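Local coordinates for putative invasin (Yersinia pseudotuberculosis IP 31758, PDB 5N40), which is a putative adhesin of the invasin family that is thought to mediate bacterial attachment to host surfaces, ending in a C-type lectin-like domain, at residues T198-A203 against T212-N217; V110-A115 against I123-I128; V48-T53 against L83-D88; T56-T61 against Y68-T73; L237-V242 against V288-L293. The protein carries 1 engineered substitution. All coordinates share one frame; numbering follows the deposited sequence.

Contact 1 (T198-A203 against T212-N217); sequences TTLRAA and TNVTFN. Engineered in segment 198-203: Ala-203 (natural residue Lys).
Thr-198 and Leu-200 are hydrogen-bonded to Val-214 and Thr-212 in an antiparallel beta hairpin, strands 197-204 and 209-217 of the bacterial Ig-like domain. Each of these two pairs exchanges two backbone bonds. Thr-198 N reaches Val-214 O at 2.7 Å and Thr-198 O accepts from Val-214 N at 2.8 Å. Two residues on, Leu-200 N gives to Thr-212 O at 2.9 Å while Leu-200 O takes Thr-212 N at 3.0 Å. Thr-199, in the non-hydrogen-bonded pair with Asn-213, bonds the other way, to Val-148 and Ala-149 of strand 142-151, which puts strand 197-204 inside its sheet. Further along, the guanidinium of Arg-201 forms a salt bridge with Glu-146 of the same neighbouring strand.

On the face opposite the side chains of Thr-199 and Asn-213, Leu-200 CD1 meets Val-214 CG2 at 4.1 Å, and Val-214 and Thr-212 go on to touch Ile-123 and Leu-125 across the sandwich.

Thr-199 and Asn-213 run side by side, pointing the same way. With OG1 anti to its own carbonyl carbon (chi1 -59°), Thr-199 donates a short hydrogen bond from OG1 to Asn-213 OD1 at 2.5 Å, the hydroxyl oxygen lying 20° out of the amide carbonyl plane.

Contact 2 (V110-A115 against I123-I128); sequences VLTDNA and ISLTVI
Asp-113 and Ser-124 hold each other by two hydrogen bonds, one of which uses a side chain in place of backbone. Asp-113 N donates to Ser-124 O at 3.0 Å, and Ser-124 N returns a bond to Asp-113 OD1 at 2.9 Å. The carboxylate can stand in for a carbonyl because CG sits between the backbone N and the carbonyl carbon (chi1 65°); Ser-124 N then meets OD1 from above the carboxylate plane, 58° out of it. OD1 also takes a weak bond from Asn-114 N, while OD2 forms a salt bridge with Lys-117.

Leu-111 and Thr-126 supply the regular part of the pairing, with Leu-111 N to Thr-126 O at 2.9 Å and Thr-126 N to Leu-111 O at 2.8 Å.

Packing divides by face. Inward, Val-110 CG1 rests on Leu-125 CD2 at 3.8 Å, and Thr-112 CB on Ile-123 CG2 at the same 3.8 Å; Leu-125 and Ile-123 continue to Leu-200 and Phe-216 of the facing sheet. Outward, Leu-111 CD1 and Ile-128 CD1 just meet.

Past Asp-113 the chain turns away from strand 123-131, and Ala-115 bonds to Thr-215 of the other sheet. A first strand that starts on the edge of one sheet and crosses to run parallel to the last strand of the other is the A/A' split known from immunoglobulin folds.

Contact 3 (V48-T53 against L83-D88); sequences VAFTST and LSVNVD
Phe-50 and Val-85 form the middle of five antiparallel pairs that join strand 48-52 to strand 79-87. The backbone bonds come from the pairs flanking them. Ala-49 and Asn-86 exchange two, Ala-49 N to Asn-86 O and Asn-86 N to Ala-49 O, both 3.0 Å. Thr-51 and Ser-84 exchange two more, and here the donor Thr-51 N stands above the Ser-84 carbonyl plane, 35° out of it. Between them CA-H...O contacts fill in, such as Val-85 CA against Ala-49 O at 3.3 Å.

Apolar contacts lie on the face of Val-48, Phe-50 and Val-85. Phe-50 lies alongside Val-85, and Val-85 CG2 sits at the ring edge, in the ring plane, 3.8 Å from Phe-50 CE1. The same methyl, anti to its backbone N, also receives Val-48 CG1 at 3.9 Å, so one branch of Val-85 serves both neighbours. At the end of the pairing, Leu-83 CD2 nestles against Ser-52, 3.5 Å from both its CB and its OG; that hydroxyl is bonded to Leu-54 O.

The reverse face carries the more polar groups. Asn-86 swings its amide over Ala-49, with OD1 3.5 Å from Ala-49 CB.

From the apolar face Phe-50 reaches over to Val-31, Leu-57 and Ala-70, side chains of the facing strands. By their order in the chain and the sheet, with 48-52 beside 79-87 and then 90-102, the two strands correspond to C and F of an immunoglobulin-like beta sandwich.

Contact 4 (T56-T61 against Y68-T73); sequences TLDNVT and YTATLT
Leu-57 and Leu-72 cross obliquely on the inner face of a beta hairpin, strands 56-63 and 67-73, in the Ig-like sandwich of the invasin domain. Leu-57 brings CG to within 3.8 Å of Leu-72 CD1, and its CD2 is 3.8 Å from both CD1 and CB of Leu-72. Further along, Val-60 spans two residues of the partner strand, CG1 at Tyr-68 CB and CG2 at Ala-70 CB, each at 3.9 Å. Beyond the hairpin, Val-60 and Ala-70 both touch Phe-50 of strand 48-52.

Between these apolar groups the register slips by one residue, so the regular pairs Thr-56 with Thr-73 and Thr-61 with Thr-69 belong to separate runs. Asp-58 covers the step. Its N gives to Thr-71 O at 3.1 Å, and its carboxylate reaches across to accept Thr-71 N on OD1 at 2.7 Å, from the syn side and 32° out of the carboxylate plane. CG between the backbone N and the carbonyl carbon (chi1 66°) puts the group there.

Two waters add bridges across the step. One donates to Asn-59 O and, at longer range, Thr-69 O, and accepts from Thr-61 OG1, which also bonds Gln-63; another donates to Asp-58 OD2 at 2.5 Å and also bonds Thr-71 OG1.

Contact 5 (L237-V242 against V288-L293); sequences LTASGV and VSLYNL
Ala-239 O is gripped by two donors, and one of them ties it to Ser-289. A water donates to Ala-239 O at 2.7 Å and, with its other hydrogen, to Ser-289 OG at 2.6 Å, bridging strand and helix where no direct hydrogen bond spans them. The second donor is Val-242 N, 3.1 Å from Ala-239 O, which closes the turn of this hairpin. Ser-289 OG has a further bond of its own, to Gln-286 O one helical turn back, and its chi1 of 79°, between the backbone N and the carbonyl carbon, suits that bond.

The turn is type I', with Ser-240 and Gly-241 both at positive phi, and it links strand 236-239 to strand 242-245. This small hairpin lies against helix 284-293 in the C-type lectin-like adhesion domain; the axes of the short segments 237-239 and 288-293 lie at 103° and approach to 8.1 Å. Beside it, Val-242 touches Ser-351, next in the chain to Cys-350, whose disulfide partner is Cys-279.

Apolar contacts do the rest. Leu-290 CD1 presses on Leu-237 CB at 3.8 Å, the two side chains crossing at about a right angle, and the same methyl lies near Ala-239 CB. Leu-237 also meets Tyr-294, Ala-303 and Trp-305, which extend the packing around it. At the far end of the segment Leu-293 leans over the strand: CD2 lies 4.0 Å from Ala-239 CB and only 3.2 Å from Thr-238 O, a tight fit; chi1 of -140°, well off a staggered value, sets CG, from which CD2 reaches the carbonyl.

The five contacts sample three domains strung along an elongated chain. Contacts 3 and 4 share the first: contact 4 is nested in the loop that contact 3 closes, their centres are 10 Å apart, and Phe-50 CZ comes within 3.5 Å of Tyr-68 O. Contacts 1 and 2 belong to the middle domain, 9 Å apart between centres, and meet where Thr-212 CG2 packs on Val-110 CG1 at 3.6 Å and Thr-215 N probably bonds to Ala-115 O at 2.9 Å. Contact 5 stands alone in the adhesion domain, about 37 Å centre to centre from contact 1 and about 79 Å from contact 3, on the opposite side of the chain's centre.

Contact 1 (T198-A203 against T212-N217)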
# COMPACT_ATOMS: atom_id res chain seq x y z
N THR A 198 -2.81 1.65 -8.11
CA THR A 198 -3.01 0.40 -7.40
C THR A 198 -4.08 0.60 -6.33
O THR A 198 -4.00 1.54 -5.53
CB THR A 198 -1.71 -0.08 -6.76
OG1 THR A 198 -0.71 -0.24 -7.78
CG2 THR A 198 -1.92 -1.42 -6.04
N THR A 199 -5.06 -0.29 -6.30
CA THR A 199 -6.07 -0.28 -5.25
C THR A 199 -5.59 -1.20 -4.14
O THR A 199 -5.45 -2.42 -4.35
CB THR A 199 -7.43 -0.73 -5.78
OG1 THR A 199 -7.84 0.14 -6.85
CG2 THR A 199 -8.47 -0.69 -4.67
N LEU A 200 -5.32 -0.63 -2.98
CA LEU A 200 -4.96 -1.39 -1.79
C LEU A 200 -6.17 -1.56 -0.89
O LEU A 200 -6.86 -0.58 -0.59
CB LEU A 200 -3.84 -0.69 -1.01
CG LEU A 200 -2.46 -0.72 -1.67
CD1 LEU A 200 -1.48 0.12 -0.89
CD2 LEU A 200 -1.95 -2.16 -1.79
N ARG A 201 -6.42 -2.78 -0.44
CA ARG A 201 -7.52 -3.05 0.49
C ARG A 201 -6.96 -3.33 1.88
O ARG A 201 -6.14 -4.24 2.06
CB ARG A 201 -8.38 -4.22 0.02
CG ARG A 201 -9.57 -4.47 0.92
CD ARG A 201 -10.60 -5.30 0.20
NE ARG A 201 -10.15 -6.67 0.01
CZ ARG A 201 -10.87 -7.61 -0.59
NH1 ARG A 201 -12.07 -7.30 -1.07
NH2 ARG A 201 -10.40 -8.84 -0.73
N ALA A 202 -7.38 -2.54 2.85
CA ALA A 202 -7.10 -2.79 4.25
C ALA A 202 -8.18 -3.70 4.81
O ALA A 202 -9.37 -3.43 4.65
CB ALA A 202 -7.05 -1.48 5.03
N ALA A 203 -7.76 -4.80 5.45
CA ALA A 203 -8.68 -5.75 6.07
C ALA A 203 -8.34 -5.91 7.55
O ALA A 203 -7.21 -6.27 7.90
CB ALA A 203 -8.62 -7.11 5.37
N THR A 212 -8.42 1.97 -0.85
CA THR A 212 -7.92 3.27 -1.26
C THR A 212 -6.99 3.08 -2.44
O THR A 212 -6.37 2.02 -2.59
CB THR A 212 -7.19 4.00 -0.11
OG1 THR A 212 -7.19 5.41 -0.34
CG2 THR A 212 -5.74 3.51 0.03
N ASN A 213 -6.89 4.10 -3.28
CA ASN A 213 -6.04 4.05 -4.47
C ASN A 213 -4.75 4.81 -4.22
O ASN A 213 -4.75 5.89 -3.62
CB ASN A 213 -6.76 4.65 -5.68
CG ASN A 213 -7.89 3.77 -6.18
OD1 ASN A 213 -7.84 2.55 -6.06
ND2 ASN A 213 -8.91 4.39 -6.74
N VAL A 214 -3.65 4.23 -4.68
CA VAL A 214 -2.35 4.91 -4.69
C VAL A 214 -1.79 4.84 -6.10
O VAL A 214 -1.87 3.80 -6.77
CB VAL A 214 -1.38 4.29 -3.66
CG1 VAL A 214 -1.90 4.53 -2.24
CG2 VAL A 214 -1.17 2.80 -3.93
N THR A 215 -1.24 5.96 -6.56
CA THR A 215 -0.69 6.07 -7.90
C THR A 215 0.74 6.56 -7.78
O THR A 215 1.01 7.53 -7.07
CB THR A 215 -1.53 7.02 -8.76
OG1 THR A 215 -2.86 6.51 -8.85
CG2 THR A 215 -0.94 7.18 -10.16
N PHE A 216 1.66 5.88 -8.46
CA PHE A 216 3.07 6.28 -8.49
C PHE A 216 3.46 6.52 -9.93
O PHE A 216 3.47 5.59 -10.75
CB PHE A 216 3.96 5.22 -7.83
CG PHE A 216 3.75 5.09 -6.34
CD1 PHE A 216 2.75 4.27 -5.82
CD2 PHE A 216 4.53 5.81 -5.46
CE1 PHE A 216 2.57 4.15 -4.44
CE2 PHE A 216 4.35 5.71 -4.10
CZ PHE A 216 3.37 4.87 -3.58
N ASN A 217 3.79 7.77 -10.24
CA ASN A 217 4.11 8.16 -11.61
C ASN A 217 5.45 7.60 -12.05
O ASN A 217 6.42 7.59 -11.30
CB ASN A 217 4.16 9.68 -11.71
CG ASN A 217 2.86 10.34 -11.37
OD1 ASN A 217 1.79 9.86 -11.75
ND2 ASN A 217 2.94 11.46 -10.65

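Contact 2 (V110-A115 against I123-I128)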
# COMPACT_ATOMS: atom_id res chain seq x y z
N VAL A 110 -9.76 4.96 5.48
CA VAL A 110 -8.41 4.92 4.92
C VAL A 110 -8.10 6.27 4.31
O VAL A 110 -8.82 6.72 3.41
CB VAL A 110 -8.24 3.80 3.88
CG1 VAL A 110 -6.79 3.70 3.43
CG2 VAL A 110 -8.69 2.48 4.46
N LEU A 111 -7.04 6.91 4.79
CA LEU A 111 -6.60 8.23 4.36
C LEU A 111 -5.18 8.13 3.81
O LEU A 111 -4.33 7.44 4.37
CB LEU A 111 -6.61 9.21 5.53
CG LEU A 111 -7.95 9.40 6.25
CD1 LEU A 111 -7.82 10.37 7.41
CD2 LEU A 111 -9.03 9.87 5.29
N THR A 112 -4.93 8.84 2.71
CA THR A 112 -3.57 8.99 2.20
C THR A 112 -3.23 10.47 2.19
O THR A 112 -4.09 11.31 1.90
CB THR A 112 -3.42 8.41 0.79
OG1 THR A 112 -4.41 8.99 -0.07
CG2 THR A 112 -3.59 6.89 0.82
N ASP A 113 -1.97 10.80 2.50
CA ASP A 113 -1.60 12.22 2.54
C ASP A 113 -1.74 12.84 1.15
O ASP A 113 -2.24 13.96 1.02
CB ASP A 113 -0.19 12.40 3.12
CG ASP A 113 0.92 11.78 2.27
OD1 ASP A 113 0.70 10.75 1.60
OD2 ASP A 113 2.04 12.34 2.28
N ASN A 114 -1.31 12.13 0.11
CA ASN A 114 -1.66 12.46 -1.26
C ASN A 114 -1.75 11.15 -2.02
O ASN A 114 -0.87 10.30 -1.89
CB ASN A 114 -0.63 13.39 -1.91
CG ASN A 114 -1.12 13.97 -3.24
OD1 ASN A 114 -1.68 13.26 -4.08
ND2 ASN A 114 -0.91 15.27 -3.42
N ALA A 115 -2.81 11.00 -2.81
CA ALA A 115 -3.09 9.71 -3.45
C ALA A 115 -2.20 9.45 -4.65
O ALA A 115 -2.15 8.30 -5.11
CB ALA A 115 -4.55 9.62 -3.87
N ILE A 123 3.96 7.39 -0.11
CA ILE A 123 2.64 7.84 0.30
C ILE A 123 2.40 7.37 1.73
O ILE A 123 2.66 6.21 2.07
CB ILE A 123 1.55 7.31 -0.65
CG1 ILE A 123 1.64 8.03 -1.99
CG2 ILE A 123 0.15 7.51 -0.06
CD1 ILE A 123 0.77 7.41 -3.09
N SER A 124 1.90 8.28 2.57
CA SER A 124 1.54 7.95 3.94
C SER A 124 0.08 7.50 3.96
O SER A 124 -0.81 8.28 3.62
CB SER A 124 1.75 9.15 4.86
OG SER A 124 1.52 8.80 6.21
N LEU A 125 -0.15 6.26 4.35
CA LEU A 125 -1.47 5.65 4.35
C LEU A 125 -1.86 5.36 5.79
O LEU A 125 -1.13 4.67 6.50
CB LEU A 125 -1.48 4.37 3.51
CG LEU A 125 -2.80 3.64 3.25
CD1 LEU A 125 -2.65 2.75 2.03
CD2 LEU A 125 -3.27 2.82 4.44
N THR A 126 -3.00 5.90 6.22
CA THR A 126 -3.51 5.71 7.57
C THR A 126 -4.84 4.97 7.55
O THR A 126 -5.78 5.39 6.86
CB THR A 126 -3.68 7.06 8.29
OG1 THR A 126 -2.41 7.72 8.37
CG2 THR A 126 -4.24 6.86 9.69
N VAL A 127 -4.92 3.89 8.31
CA VAL A 127 -6.17 3.18 8.58
C VAL A 127 -6.67 3.61 9.95
O VAL A 127 -5.91 3.56 10.93
CB VAL A 127 -5.97 1.65 8.54
CG1 VAL A 127 -7.32 0.93 8.72
CG2 VAL A 127 -5.29 1.21 7.26
N ILE A 128 -7.94 4.01 10.03
CA ILE A 128 -8.58 4.35 11.30
C ILE A 128 -9.70 3.35 11.51
O ILE A 128 -10.58 3.21 10.64
CB ILE A 128 -9.13 5.78 11.31
CG1 ILE A 128 -8.05 6.79 10.93
CG2 ILE A 128 -9.73 6.09 12.69
CD1 ILE A 128 -8.56 8.19 10.75

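Contact 3 (V48-T53 against L83-D88)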
# COMPACT_ATOMS: atom_id res chain seq x y z
N VAL A 48 -11.54 -17.92 46.93
CA VAL A 48 -11.39 -18.36 45.55
C VAL A 48 -10.91 -17.19 44.70
O VAL A 48 -11.37 -16.05 44.87
CB VAL A 48 -12.73 -18.91 45.02
CG1 VAL A 48 -12.66 -19.27 43.54
CG2 VAL A 48 -13.14 -20.13 45.84
N ALA A 49 -9.96 -17.47 43.80
CA ALA A 49 -9.47 -16.48 42.85
C ALA A 49 -9.43 -17.11 41.47
O ALA A 49 -9.15 -18.30 41.32
CB ALA A 49 -8.07 -15.97 43.23
N PHE A 50 -9.72 -16.30 40.45
CA PHE A 50 -9.65 -16.71 39.06
C PHE A 50 -8.53 -15.94 38.35
O PHE A 50 -8.20 -14.82 38.72
CB PHE A 50 -10.96 -16.44 38.31
CG PHE A 50 -12.17 -17.16 38.89
CD1 PHE A 50 -12.06 -18.40 39.49
CD2 PHE A 50 -13.42 -16.57 38.81
CE1 PHE A 50 -13.18 -19.04 40.01
CE2 PHE A 50 -14.54 -17.20 39.33
CZ PHE A 50 -14.42 -18.43 39.93
N THR A 51 -7.96 -16.57 37.33
CA THR A 51 -7.07 -15.87 36.41
C THR A 51 -7.54 -16.11 34.99
O THR A 51 -8.22 -17.11 34.70
CB THR A 51 -5.61 -16.33 36.57
OG1 THR A 51 -5.46 -17.67 36.08
CG2 THR A 51 -5.19 -16.27 38.03
N SER A 52 -7.18 -15.19 34.09
CA SER A 52 -7.51 -15.31 32.68
C SER A 52 -6.34 -14.77 31.86
O SER A 52 -5.75 -13.75 32.22
CB SER A 52 -8.77 -14.53 32.32
OG SER A 52 -9.07 -14.69 30.93
N THR A 53 -6.05 -15.44 30.74
CA THR A 53 -4.95 -15.00 29.88
C THR A 53 -5.30 -13.76 29.07
O THR A 53 -4.40 -13.06 28.59
CB THR A 53 -4.53 -16.13 28.93
OG1 THR A 53 -5.65 -16.56 28.14
CG2 THR A 53 -3.97 -17.30 29.72
N LEU A 83 -8.86 -19.91 31.49
CA LEU A 83 -9.24 -19.54 32.85
C LEU A 83 -8.69 -20.57 33.82
O LEU A 83 -8.83 -21.78 33.59
CB LEU A 83 -10.76 -19.46 32.98
CG LEU A 83 -11.46 -18.52 32.00
CD1 LEU A 83 -12.96 -18.78 31.98
CD2 LEU A 83 -11.19 -17.09 32.39
N SER A 84 -8.10 -20.11 34.92
CA SER A 84 -7.64 -20.98 35.99
C SER A 84 -8.21 -20.52 37.32
O SER A 84 -8.71 -19.40 37.45
CB SER A 84 -6.11 -21.03 36.07
OG SER A 84 -5.59 -19.81 36.56
N VAL A 85 -8.15 -21.40 38.31
CA VAL A 85 -8.74 -21.15 39.61
C VAL A 85 -7.77 -21.62 40.69
O VAL A 85 -7.12 -22.66 40.55
CB VAL A 85 -10.11 -21.85 39.74
CG1 VAL A 85 -9.99 -23.32 39.38
CG2 VAL A 85 -10.68 -21.69 41.14
N ASN A 86 -7.68 -20.85 41.77
CA ASN A 86 -6.93 -21.28 42.94
C ASN A 86 -7.75 -20.97 44.20
O ASN A 86 -8.61 -20.09 44.20
CB ASN A 86 -5.52 -20.65 43.01
CG ASN A 86 -5.54 -19.14 43.03
OD1 ASN A 86 -5.84 -18.52 44.04
ND2 ASN A 86 -5.17 -18.53 41.90
N VAL A 87 -7.47 -21.73 45.25
CA VAL A 87 -8.16 -21.63 46.53
C VAL A 87 -7.10 -21.48 47.59
O VAL A 87 -6.19 -22.31 47.68
CB VAL A 87 -9.02 -22.88 46.80
CG1 VAL A 87 -9.75 -22.76 48.14
CG2 VAL A 87 -10.01 -23.12 45.66
N ASP A 88 -7.19 -20.42 48.39
CA ASP A 88 -6.15 -20.10 49.37
C ASP A 88 -4.78 -20.02 48.70
O ASP A 88 -3.77 -20.39 49.28
CB ASP A 88 -6.11 -21.14 50.50
CG ASP A 88 -7.37 -21.17 51.34
OD1 ASP A 88 -7.95 -20.09 51.59
OD2 ASP A 88 -7.77 -22.28 51.75

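Contact 4 (T56-T61 against Y68-T73)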
# COMPACT_ATOMS: atom_id res chain seq x y z
N THR A 56 -9.90 -8.82 31.78
CA THR A 56 -9.76 -8.51 33.19
C THR A 56 -10.96 -9.04 33.97
O THR A 56 -12.07 -9.13 33.44
CB THR A 56 -9.61 -7.00 33.42
OG1 THR A 56 -10.73 -6.30 32.86
CG2 THR A 56 -8.32 -6.50 32.76
N LEU A 57 -10.73 -9.41 35.22
CA LEU A 57 -11.75 -9.97 36.10
C LEU A 57 -12.02 -9.02 37.26
O LEU A 57 -11.12 -8.32 37.73
CB LEU A 57 -11.31 -11.33 36.66
CG LEU A 57 -11.20 -12.48 35.65
CD1 LEU A 57 -10.07 -13.45 36.03
CD2 LEU A 57 -12.51 -13.21 35.56
N ASP A 58 -13.27 -8.98 37.72
CA ASP A 58 -13.58 -8.28 38.96
C ASP A 58 -13.46 -9.27 40.12
O ASP A 58 -12.97 -10.39 39.95
CB ASP A 58 -14.94 -7.59 38.88
CG ASP A 58 -16.09 -8.56 38.78
OD1 ASP A 58 -15.85 -9.78 38.68
OD2 ASP A 58 -17.25 -8.09 38.80
N ASN A 59 -13.89 -8.87 41.31
CA ASN A 59 -13.69 -9.69 42.50
C ASN A 59 -14.64 -10.88 42.52
O ASN A 59 -15.79 -10.80 42.08
CB ASN A 59 -13.88 -8.85 43.77
CG ASN A 59 -12.93 -7.66 43.84
OD1 ASN A 59 -13.34 -6.55 44.16
ND2 ASN A 59 -11.66 -7.90 43.56
N VAL A 60 -14.14 -12.00 43.02
CA VAL A 60 -14.93 -13.22 43.19
C VAL A 60 -15.84 -13.07 44.39
O VAL A 60 -15.42 -12.56 45.44
CB VAL A 60 -13.99 -14.43 43.36
CG1 VAL A 60 -14.75 -15.69 43.78
CG2 VAL A 60 -13.21 -14.68 42.08
N THR A 61 -17.09 -13.53 44.26
CA THR A 61 -18.04 -13.57 45.36
C THR A 61 -18.72 -14.93 45.40
O THR A 61 -18.82 -15.62 44.38
CB THR A 61 -19.10 -12.46 45.25
OG1 THR A 61 -19.95 -12.70 44.12
CG2 THR A 61 -18.45 -11.10 45.09
N TYR A 68 -19.04 -19.93 43.13
CA TYR A 68 -18.22 -18.72 43.21
C TYR A 68 -18.13 -18.12 41.82
O TYR A 68 -17.76 -18.82 40.87
CB TYR A 68 -16.83 -19.03 43.76
CG TYR A 68 -16.83 -19.71 45.10
CD1 TYR A 68 -17.13 -21.07 45.22
CD2 TYR A 68 -16.52 -19.01 46.26
CE1 TYR A 68 -17.14 -21.70 46.45
CE2 TYR A 68 -16.51 -19.64 47.50
CZ TYR A 68 -16.82 -20.99 47.58
OH TYR A 68 -16.82 -21.62 48.81
N THR A 69 -18.45 -16.83 41.70
CA THR A 69 -18.55 -16.19 40.39
C THR A 69 -17.73 -14.91 40.32
O THR A 69 -17.45 -14.27 41.33
CB THR A 69 -20.01 -15.88 40.04
OG1 THR A 69 -20.56 -15.00 41.03
CG2 THR A 69 -20.82 -17.16 40.01
N ALA A 70 -17.35 -14.56 39.09
CA ALA A 70 -16.74 -13.28 38.79
C ALA A 70 -17.08 -12.92 37.35
O ALA A 70 -17.41 -13.79 36.54
CB ALA A 70 -15.22 -13.30 38.99
N THR A 71 -17.02 -11.63 37.05
CA THR A 71 -17.27 -11.14 35.70
C THR A 71 -15.93 -10.90 35.01
O THR A 71 -15.09 -10.16 35.52
CB THR A 71 -18.11 -9.86 35.72
OG1 THR A 71 -19.40 -10.15 36.28
CG2 THR A 71 -18.28 -9.29 34.31
N LEU A 72 -15.75 -11.52 33.85
CA LEU A 72 -14.65 -11.21 32.96
C LEU A 72 -15.09 -10.17 31.96
O LEU A 72 -16.19 -10.26 31.40
CB LEU A 72 -14.17 -12.46 32.22
CG LEU A 72 -13.01 -12.22 31.26
CD1 LEU A 72 -11.71 -12.59 31.91
CD2 LEU A 72 -13.19 -12.98 29.97
N THR A 73 -14.24 -9.17 31.73
CA THR A 73 -14.47 -8.18 30.70
C THR A 73 -13.39 -8.33 29.64
O THR A 73 -12.21 -8.43 29.96
CB THR A 73 -14.45 -6.76 31.28
OG1 THR A 73 -15.53 -6.63 32.24
CG2 THR A 73 -14.63 -5.71 30.19
O HOH W 1 -19.51 -9.03 38.94
O HOH W 2 -18.38 -11.21 41.96

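Contact 5 (L237-V242 against V288-L293)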
# COMPACT_ATOMS: atom_id res chain seq x y z
N LEU A 237 13.13 21.01 -20.53
CA LEU A 237 14.45 21.01 -19.92
C LEU A 237 15.21 22.23 -20.42
O LEU A 237 14.99 22.70 -21.53
CB LEU A 237 15.23 19.74 -20.25
CG LEU A 237 14.62 18.40 -19.81
CD1 LEU A 237 15.36 17.25 -20.49
CD2 LEU A 237 14.67 18.24 -18.30
N THR A 238 16.11 22.74 -19.59
CA THR A 238 16.89 23.92 -19.96
C THR A 238 18.38 23.64 -19.86
O THR A 238 18.85 23.01 -18.91
CB THR A 238 16.51 25.10 -19.07
OG1 THR A 238 15.10 25.36 -19.19
CG2 THR A 238 17.28 26.36 -19.46
N ALA A 239 19.13 24.13 -20.85
CA ALA A 239 20.58 24.02 -20.83
C ALA A 239 21.16 25.33 -21.35
O ALA A 239 21.03 25.65 -22.54
CB ALA A 239 21.06 22.84 -21.67
N SER A 240 21.75 26.10 -20.44
CA SER A 240 22.48 27.33 -20.77
C SER A 240 21.64 28.26 -21.64
O SER A 240 22.04 28.68 -22.74
CB SER A 240 23.81 26.97 -21.42
OG SER A 240 24.59 26.21 -20.51
N GLY A 241 20.46 28.61 -21.13
CA GLY A 241 19.61 29.59 -21.77
C GLY A 241 18.81 29.09 -22.95
O GLY A 241 18.17 29.90 -23.62
N VAL A 242 18.84 27.79 -23.23
CA VAL A 242 18.04 27.19 -24.29
C VAL A 242 17.08 26.21 -23.64
O VAL A 242 17.49 25.39 -22.81
CB VAL A 242 18.93 26.48 -25.34
CG1 VAL A 242 18.08 25.95 -26.50
CG2 VAL A 242 20.00 27.44 -25.86
N VAL A 288 23.23 18.69 -28.17
CA VAL A 288 24.35 18.02 -27.53
C VAL A 288 24.61 18.62 -26.15
O VAL A 288 24.95 17.90 -25.20
CB VAL A 288 25.61 18.10 -28.42
CG1 VAL A 288 26.82 17.58 -27.66
CG2 VAL A 288 25.40 17.30 -29.70
N SER A 289 24.44 19.94 -26.01
CA SER A 289 24.62 20.57 -24.71
C SER A 289 23.58 20.07 -23.71
O SER A 289 23.87 19.95 -22.51
CB SER A 289 24.55 22.09 -24.84
OG SER A 289 23.21 22.53 -24.94
N LEU A 290 22.36 19.80 -24.17
CA LEU A 290 21.36 19.20 -23.29
C LEU A 290 21.77 17.78 -22.90
O LEU A 290 21.67 17.40 -21.72
CB LEU A 290 19.99 19.20 -23.97
CG LEU A 290 18.82 18.62 -23.16
CD1 LEU A 290 18.60 19.42 -21.88
CD2 LEU A 290 17.55 18.59 -23.99
N TYR A 291 22.24 16.98 -23.87
CA TYR A 291 22.77 15.66 -23.54
C TYR A 291 23.84 15.75 -22.46
O TYR A 291 23.85 14.95 -21.51
CB TYR A 291 23.36 14.99 -24.79
CG TYR A 291 24.15 13.77 -24.38
CD1 TYR A 291 23.51 12.59 -24.02
CD2 TYR A 291 25.54 13.82 -24.28
CE1 TYR A 291 24.23 11.48 -23.60
CE2 TYR A 291 26.26 12.73 -23.86
CZ TYR A 291 25.60 11.56 -23.52
OH TYR A 291 26.32 10.46 -23.09
N ASN A 292 24.77 16.70 -22.59
CA ASN A 292 25.86 16.81 -21.62
C ASN A 292 25.36 17.10 -20.22
O ASN A 292 26.03 16.75 -19.23
CB ASN A 292 26.84 17.90 -22.07
CG ASN A 292 27.68 17.48 -23.26
OD1 ASN A 292 27.92 16.29 -23.48
ND2 ASN A 292 28.13 18.46 -24.04
N LEU A 293 24.20 17.74 -20.09
CA LEU A 293 23.61 17.97 -18.78
C LEU A 293 23.05 16.67 -18.20
O LEU A 293 23.14 16.45 -16.98
CB LEU A 293 22.51 19.02 -18.90
CG LEU A 293 22.37 20.07 -17.80
CD1 LEU A 293 23.66 20.86 -17.63
CD2 LEU A 293 21.23 21.01 -18.15
O HOH W 3 21.99 24.81 -24.91